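Endoglucanase FnCel5A from Fervidobacterium nodosum probably hydrolyses internal beta-1,4-glucosidic bonds of cellulose, as an endoglucanase of glycosyl hydrolase family 5 from a heat-loving bacterium. Local coordinates of one contact, PDB 3RJY (chain A, 2.20 Å), residues V98-H103 and E121-V126, beside the matching contact of the related endoglucanase from Fervidobacterium pennivorans, PDB 6KDD (chain B, 1.92 Å), residues V98-H103 and E121-I126. Structure 2 is superposed on structure 1 by the backbone atoms of these residues (RMSD 0.12 Å); each is numbered along its deposited sequence.

Structure 1 (3RJY).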
loop_
_atom_site.group_PDB
_atom_site.type_symbol
_atom_site.label_atom_id
_atom_site.label_comp_id
_atom_site.label_asym_id
_atom_site.label_seq_id
_atom_site.Cartn_x
_atom_site.Cartn_y
_atom_site.Cartn_z
ATOM N N VAL A 98 0.572 11.250 3.323
ATOM C CA VAL A 98 -0.649 10.502 3.031
ATOM C C VAL A 98 -0.614 9.904 1.622
ATOM O O VAL A 98 -0.322 10.596 0.650
ATOM C CB VAL A 98 -1.916 11.389 3.208
ATOM C CG1 VAL A 98 -3.203 10.597 2.925
ATOM C CG2 VAL A 98 -1.975 11.972 4.620
ATOM N N ILE A 99 -0.899 8.601 1.525
ATOM C CA ILE A 99 -0.972 7.909 0.240
ATOM C C ILE A 99 -2.402 7.446 0.009
ATOM O O ILE A 99 -2.960 6.678 0.804
ATOM C CB ILE A 99 -0.014 6.702 0.181
ATOM C CG1 ILE A 99 1.435 7.175 0.414
ATOM C CG2 ILE A 99 -0.195 5.887 -1.150
ATOM C CD1 ILE A 99 2.335 6.117 0.970
ATOM N N ILE A 100 -3.004 7.928 -1.076
ATOM C CA ILE A 100 -4.331 7.435 -1.450
ATOM C C ILE A 100 -4.201 6.604 -2.717
ATOM O O ILE A 100 -3.475 6.973 -3.637
ATOM C CB ILE A 100 -5.394 8.572 -1.598
ATOM C CG1 ILE A 100 -4.966 9.640 -2.620
ATOM C CG2 ILE A 100 -5.613 9.244 -0.278
ATOM C CD1 ILE A 100 -6.060 10.671 -2.947
ATOM N N ASN A 101 -4.878 5.466 -2.746
ATOM C CA ASN A 101 -4.818 4.592 -3.924
ATOM C C ASN A 101 -6.188 4.283 -4.526
ATOM O O ASN A 101 -7.198 4.856 -4.099
ATOM C CB ASN A 101 -4.033 3.312 -3.622
ATOM C CG ASN A 101 -4.821 2.305 -2.800
ATOM O OD1 ASN A 101 -6.058 2.381 -2.691
ATOM N ND2 ASN A 101 -4.107 1.334 -2.237
ATOM N N CYS A 102 -6.191 3.435 -5.556
ATOM C CA CYS A 102 -7.376 2.688 -5.962
ATOM C C CYS A 102 -7.103 1.209 -5.627
ATOM O O CYS A 102 -6.055 0.683 -5.974
ATOM C CB CYS A 102 -7.678 2.893 -7.451
ATOM S SG CYS A 102 -9.302 2.245 -7.957
ATOM N N HIS A 103 -8.032 0.560 -4.929
ATOM C CA HIS A 103 -7.792 -0.746 -4.304
ATOM C C HIS A 103 -9.018 -1.644 -4.535
ATOM O O HIS A 103 -10.158 -1.178 -4.420
ATOM C CB HIS A 103 -7.627 -0.503 -2.796
ATOM C CG HIS A 103 -6.711 -1.454 -2.083
ATOM N ND1 HIS A 103 -7.102 -2.717 -1.687
ATOM C CD2 HIS A 103 -5.457 -1.285 -1.600
ATOM C CE1 HIS A 103 -6.112 -3.302 -1.035
ATOM N NE2 HIS A 103 -5.104 -2.451 -0.961
ATOM N N GLU A 121 -10.670 7.456 -15.835
ATOM C CA GLU A 121 -11.702 8.403 -15.437
ATOM C C GLU A 121 -11.775 8.613 -13.923
ATOM O O GLU A 121 -11.978 9.734 -13.470
ATOM C CB GLU A 121 -13.076 7.973 -15.956
ATOM C CG GLU A 121 -13.362 8.405 -17.390
ATOM C CD GLU A 121 -13.213 9.899 -17.586
ATOM O OE1 GLU A 121 -14.094 10.655 -17.157
ATOM O OE2 GLU A 121 -12.194 10.315 -18.164
ATOM N N ILE A 122 -11.625 7.531 -13.158
ATOM C CA ILE A 122 -11.549 7.619 -11.701
ATOM C C ILE A 122 -10.430 8.574 -11.293
ATOM O O ILE A 122 -10.669 9.489 -10.510
ATOM C CB ILE A 122 -11.372 6.213 -11.021
ATOM C CG1 ILE A 122 -12.716 5.468 -10.969
ATOM C CG2 ILE A 122 -10.770 6.332 -9.595
ATOM C CD1 ILE A 122 -12.575 3.965 -10.577
ATOM N N TRP A 123 -9.225 8.367 -11.830
ATOM C CA TRP A 123 -8.068 9.215 -11.482
ATOM C C TRP A 123 -8.156 10.634 -12.053
ATOM O O TRP A 123 -7.692 11.588 -11.423
ATOM C CB TRP A 123 -6.720 8.534 -11.788
ATOM C CG TRP A 123 -6.321 7.657 -10.668
ATOM C CD1 TRP A 123 -6.358 6.284 -10.634
ATOM C CD2 TRP A 123 -5.880 8.079 -9.366
ATOM N NE1 TRP A 123 -5.963 5.836 -9.392
ATOM C CE2 TRP A 123 -5.673 6.914 -8.595
ATOM C CE3 TRP A 123 -5.656 9.339 -8.772
ATOM C CZ2 TRP A 123 -5.232 6.961 -7.262
ATOM C CZ3 TRP A 123 -5.219 9.380 -7.449
ATOM C CH2 TRP A 123 -5.010 8.195 -6.712
ATOM N N LYS A 124 -8.779 10.777 -13.224
ATOM C CA LYS A 124 -9.120 12.101 -13.736
ATOM C C LYS A 124 -9.838 12.916 -12.660
ATOM O O LYS A 124 -9.470 14.068 -12.379
ATOM C CB LYS A 124 -9.996 12.004 -14.992
ATOM C CG LYS A 124 -10.396 13.374 -15.563
ATOM C CD LYS A 124 -10.963 13.259 -16.971
ATOM C CE LYS A 124 -11.070 14.626 -17.663
ATOM N NZ LYS A 124 -11.681 14.512 -19.030
ATOM N N GLN A 125 -10.851 12.301 -12.053
ATOM C CA GLN A 125 -11.679 12.958 -11.057
ATOM C C GLN A 125 -10.990 13.137 -9.700
ATOM O O GLN A 125 -11.194 14.156 -9.047
ATOM C CB GLN A 125 -12.946 12.151 -10.841
ATOM C CG GLN A 125 -13.910 12.087 -12.022
ATOM C CD GLN A 125 -15.048 11.154 -11.708
ATOM O OE1 GLN A 125 -15.962 11.512 -10.969
ATOM N NE2 GLN A 125 -14.971 9.934 -12.210
ATOM N N VAL A 126 -10.215 12.143 -9.260
ATOM C CA VAL A 126 -9.510 12.224 -7.952
ATOM C C VAL A 126 -8.372 13.228 -8.027
ATOM O O VAL A 126 -8.176 14.024 -7.106
ATOM C CB VAL A 126 -9.027 10.822 -7.424
ATOM C CG1 VAL A 126 -8.220 10.921 -6.109
ATOM C CG2 VAL A 126 -10.224 9.896 -7.231
#

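Structure 2 (6KDD).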
loop_
_atom_site.group_PDB
_atom_site.type_symbol
_atom_site.label_atom_id
_atom_site.label_comp_id
_atom_site.label_asym_id
_atom_site.label_seq_id
_atom_site.Cartn_x
_atom_site.Cartn_y
_atom_site.Cartn_z
ATOM N N VAL B 98 0.446 11.291 3.286
ATOM C CA VAL B 98 -0.745 10.494 2.993
ATOM C C VAL B 98 -0.642 9.933 1.579
ATOM O O VAL B 98 -0.405 10.668 0.625
ATOM C CB VAL B 98 -2.068 11.271 3.143
ATOM C CG1 VAL B 98 -3.258 10.340 2.893
ATOM C CG2 VAL B 98 -2.205 11.937 4.481
ATOM N N ILE B 99 -0.888 8.635 1.452
ATOM C CA ILE B 99 -0.967 7.998 0.159
ATOM C C ILE B 99 -2.389 7.475 -0.002
ATOM O O ILE B 99 -2.874 6.692 0.838
ATOM C CB ILE B 99 0.034 6.835 0.043
ATOM C CG1 ILE B 99 1.468 7.335 0.176
ATOM C CG2 ILE B 99 -0.244 6.101 -1.279
ATOM C CD1 ILE B 99 2.457 6.336 0.762
ATOM N N ILE B 100 -3.033 7.915 -1.087
ATOM C CA ILE B 100 -4.334 7.374 -1.459
ATOM C C ILE B 100 -4.174 6.581 -2.760
ATOM O O ILE B 100 -3.445 6.980 -3.680
ATOM C CB ILE B 100 -5.410 8.475 -1.597
ATOM C CG1 ILE B 100 -5.004 9.568 -2.597
ATOM C CG2 ILE B 100 -5.739 9.076 -0.227
ATOM C CD1 ILE B 100 -6.178 10.465 -3.001
ATOM N N ASN B 101 -4.907 5.470 -2.835
ATOM C CA ASN B 101 -4.817 4.635 -4.018
ATOM C C ASN B 101 -6.213 4.359 -4.578
ATOM O O ASN B 101 -7.227 4.887 -4.099
ATOM C CB ASN B 101 -4.052 3.339 -3.714
ATOM C CG ASN B 101 -4.874 2.359 -2.905
ATOM O OD1 ASN B 101 -6.100 2.477 -2.799
ATOM N ND2 ASN B 101 -4.196 1.373 -2.334
ATOM N N THR B 102 -6.243 3.479 -5.599
ATOM C CA THR B 102 -7.430 2.717 -5.927
ATOM C C THR B 102 -7.108 1.245 -5.612
ATOM O O THR B 102 -5.995 0.795 -5.855
ATOM C CB THR B 102 -7.837 2.931 -7.403
ATOM O OG1 THR B 102 -8.174 4.313 -7.535
ATOM C CG2 THR B 102 -9.008 2.070 -7.838
ATOM N N HIS B 103 -8.083 0.517 -5.070
ATOM C CA HIS B 103 -7.836 -0.793 -4.488
ATOM C C HIS B 103 -9.069 -1.665 -4.695
ATOM O O HIS B 103 -10.196 -1.183 -4.562
ATOM C CB HIS B 103 -7.641 -0.542 -2.971
ATOM C CG HIS B 103 -6.758 -1.475 -2.205
ATOM N ND1 HIS B 103 -7.159 -2.765 -1.846
ATOM C CD2 HIS B 103 -5.578 -1.269 -1.589
ATOM C CE1 HIS B 103 -6.246 -3.312 -1.050
ATOM N NE2 HIS B 103 -5.265 -2.422 -0.894
ATOM N N GLU B 121 -10.641 7.353 -15.685
ATOM C CA GLU B 121 -11.607 8.391 -15.357
ATOM C C GLU B 121 -11.719 8.595 -13.848
ATOM O O GLU B 121 -11.952 9.717 -13.382
ATOM C CB GLU B 121 -12.982 8.064 -15.945
ATOM C CG GLU B 121 -13.064 8.316 -17.457
ATOM C CD GLU B 121 -12.501 9.646 -17.945
ATOM O OE1 GLU B 121 -12.856 10.703 -17.368
ATOM O OE2 GLU B 121 -11.670 9.633 -18.865
ATOM N N ILE B 122 -11.584 7.496 -13.090
ATOM C CA ILE B 122 -11.554 7.607 -11.638
ATOM C C ILE B 122 -10.422 8.541 -11.271
ATOM O O ILE B 122 -10.626 9.509 -10.528
ATOM C CB ILE B 122 -11.458 6.209 -10.959
ATOM C CG1 ILE B 122 -12.811 5.508 -11.048
ATOM C CG2 ILE B 122 -11.037 6.354 -9.492
ATOM C CD1 ILE B 122 -12.818 4.014 -10.656
ATOM N N TRP B 123 -9.238 8.263 -11.798
ATOM C CA TRP B 123 -8.073 9.057 -11.496
ATOM C C TRP B 123 -8.206 10.489 -12.017
ATOM O O TRP B 123 -7.624 11.391 -11.425
ATOM C CB TRP B 123 -6.786 8.355 -11.919
ATOM C CG TRP B 123 -6.358 7.480 -10.779
ATOM C CD1 TRP B 123 -6.355 6.110 -10.694
ATOM C CD2 TRP B 123 -5.982 7.976 -9.486
ATOM N NE1 TRP B 123 -5.916 5.724 -9.449
ATOM C CE2 TRP B 123 -5.663 6.848 -8.696
ATOM C CE3 TRP B 123 -5.814 9.269 -8.957
ATOM C CZ2 TRP B 123 -5.292 6.990 -7.359
ATOM C CZ3 TRP B 123 -5.383 9.407 -7.657
ATOM C CH2 TRP B 123 -5.155 8.276 -6.863
ATOM N N ARG B 124 -8.965 10.694 -13.110
ATOM C CA ARG B 124 -9.098 12.052 -13.632
ATOM C C ARG B 124 -9.799 12.888 -12.558
ATOM O O ARG B 124 -9.365 14.003 -12.249
ATOM C CB ARG B 124 -9.888 12.080 -14.953
ATOM C CG ARG B 124 -10.076 13.488 -15.527
ATOM C CD ARG B 124 -11.144 13.559 -16.627
ATOM N NE ARG B 124 -10.925 12.539 -17.663
ATOM C CZ ARG B 124 -9.977 12.576 -18.605
ATOM N NH1 ARG B 124 -9.139 13.593 -18.696
ATOM N NH2 ARG B 124 -9.862 11.586 -19.476
ATOM N N GLN B 125 -10.836 12.300 -11.962
ATOM C CA GLN B 125 -11.661 12.963 -10.975
ATOM C C GLN B 125 -10.897 13.193 -9.676
ATOM O O GLN B 125 -11.020 14.256 -9.058
ATOM C CB GLN B 125 -12.910 12.144 -10.714
ATOM C CG GLN B 125 -13.888 12.221 -11.881
ATOM C CD GLN B 125 -14.957 11.210 -11.595
ATOM O OE1 GLN B 125 -15.906 11.482 -10.882
ATOM N NE2 GLN B 125 -14.775 10.000 -12.114
ATOM N N ILE B 126 -10.142 12.178 -9.237
ATOM C CA ILE B 126 -9.504 12.288 -7.931
ATOM C C ILE B 126 -8.440 13.358 -8.079
ATOM O O ILE B 126 -8.251 14.200 -7.195
ATOM C CB ILE B 126 -8.872 10.948 -7.494
ATOM C CG1 ILE B 126 -9.919 9.853 -7.329
ATOM C CG2 ILE B 126 -8.037 11.123 -6.218
ATOM C CD1 ILE B 126 -9.309 8.437 -7.301
#

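Structure 1 (3RJY)
Helix 121-126 runs at 145° to strand 98-101, their axes 11.5 Å apart at closest, with Trp123 and Ile100 touching in between. The contact joins strand 97-101, third of the eight parallel strands of the TIM barrel, to helix 112-130, the outer-layer helix that follows it in the chain. The far end of the Trp123 indole meets the strand edge-on, CH2 lying 3.6 Å from Ile100 O near the ring plane, and NE1 is 3.9 Å from Cys102 CB; the N-H itself is bonded to Ile141 O, which helps set the ring's rotation. Anti to the backbone N (chi1 -169°), Cys102 SG is carried past the indole toward Ile122, 4.5 Å from its CD1. CD1 of Ile100 packs on CG1 of Val126 at 3.8 Å. Gln125 NE2 bonds Glu121 O (3.3 Å) from above the carbonyl plane, Gln125 N from the opposite face; its amide also bonds Tyr74 and Ile76. Just past the strand, His103 belongs to a glucose pocket, so the contact backs the substrate-binding end of the barrel.

Structure 2 (6KDD)
Strand 98-101 and helix 121-126 lie 11.4 Å apart at their axes and run at 146° to each other, joined by Trp123 and Ile100. The far end of the indole meets the strand edge-on: CH2 is 3.8 Å from Ile100 O, near the ring plane, and NE1 lies 4.0 Å from Thr102 CB. The N-H is bonded to Ile141 O, which helps set the ring's rotation. Thr102 OG1 comes within 3.3 Å of Trp123 NE1, but the angle is too poor for a hydrogen bond. With CG2 anti to the backbone N, the hydroxyl (chi1 -64°) is turned to the helix, 4.0 Å from Ile122 CG2. CD1 of Ile100 packs on CG2 of Ile126 at 3.8 Å, and Ile126 CD1 lies over one indole face, offset toward the rim. Gln125 NE2 bonds Glu121 O (3.1 Å) from above the carbonyl plane, Gln125 N from the opposite face; its amide also bonds Tyr74 and Ile76. On the outer side Arg124 grips the Glu121 carboxylate side-on in a salt bridge, NE to OE1 at 2.7 Å and NH2 to OE2.

Comparison
Two hydrogen bonds are present in the second structure alone, both on the outer side of the helix: Arg124(B) NE to Glu121(B) OE1 and Arg124(B) NH2 to Glu121(B) OE2, each 2.7 Å. In the first, Lys124(A) NZ stays 4.3 Å from Glu121(A) OE2, too far for a bond; that pair is replaced in the second by a salt bridge in which Arg124(B) uses two nitrogens. CD of Lys124(A) and CD of Arg124(B) are 0.5 Å apart after superposition, and Glu121(A) also lies differently from Glu121(B). The bond from Gln125(A) NE2 to Glu121(A) O is kept by Gln125(B) and Glu121(B).

In the packing, Ile100(A), Ile122(A) and Trp123(A) coincide with their counterparts. At the exchange of Cys102(A) for Thr102(B), SG of Cys102(A) and CG2 of Thr102(B) fall 0.4 Å apart. The touch on Ile122(A) and Ile122(B) is kept, as is that of Cys102(A) CB on Trp123(A) NE1 (3.9 Å) and Thr102(B) CB on Trp123(B) NE1 (4.0 Å). OG1 of Thr102(B) is the added atom, a polar group beside the indole that makes no hydrogen bond to Trp123(B) NE1. Between Val126(A) and Ile126(B) both branches keep their places: CG1 of Val126(A) with CG2 of Ile126(B), and CG2 of Val126(A) with CG1 of Ile126(B), are each 0.3 Å apart. The touches on Ile100(A) and Ile100(B), and on Trp123(A) and Trp123(B), persist. What Ile126(B) adds is CD1, without counterpart in Val126(A), which lies over the ring of Trp123(B) within the same helix.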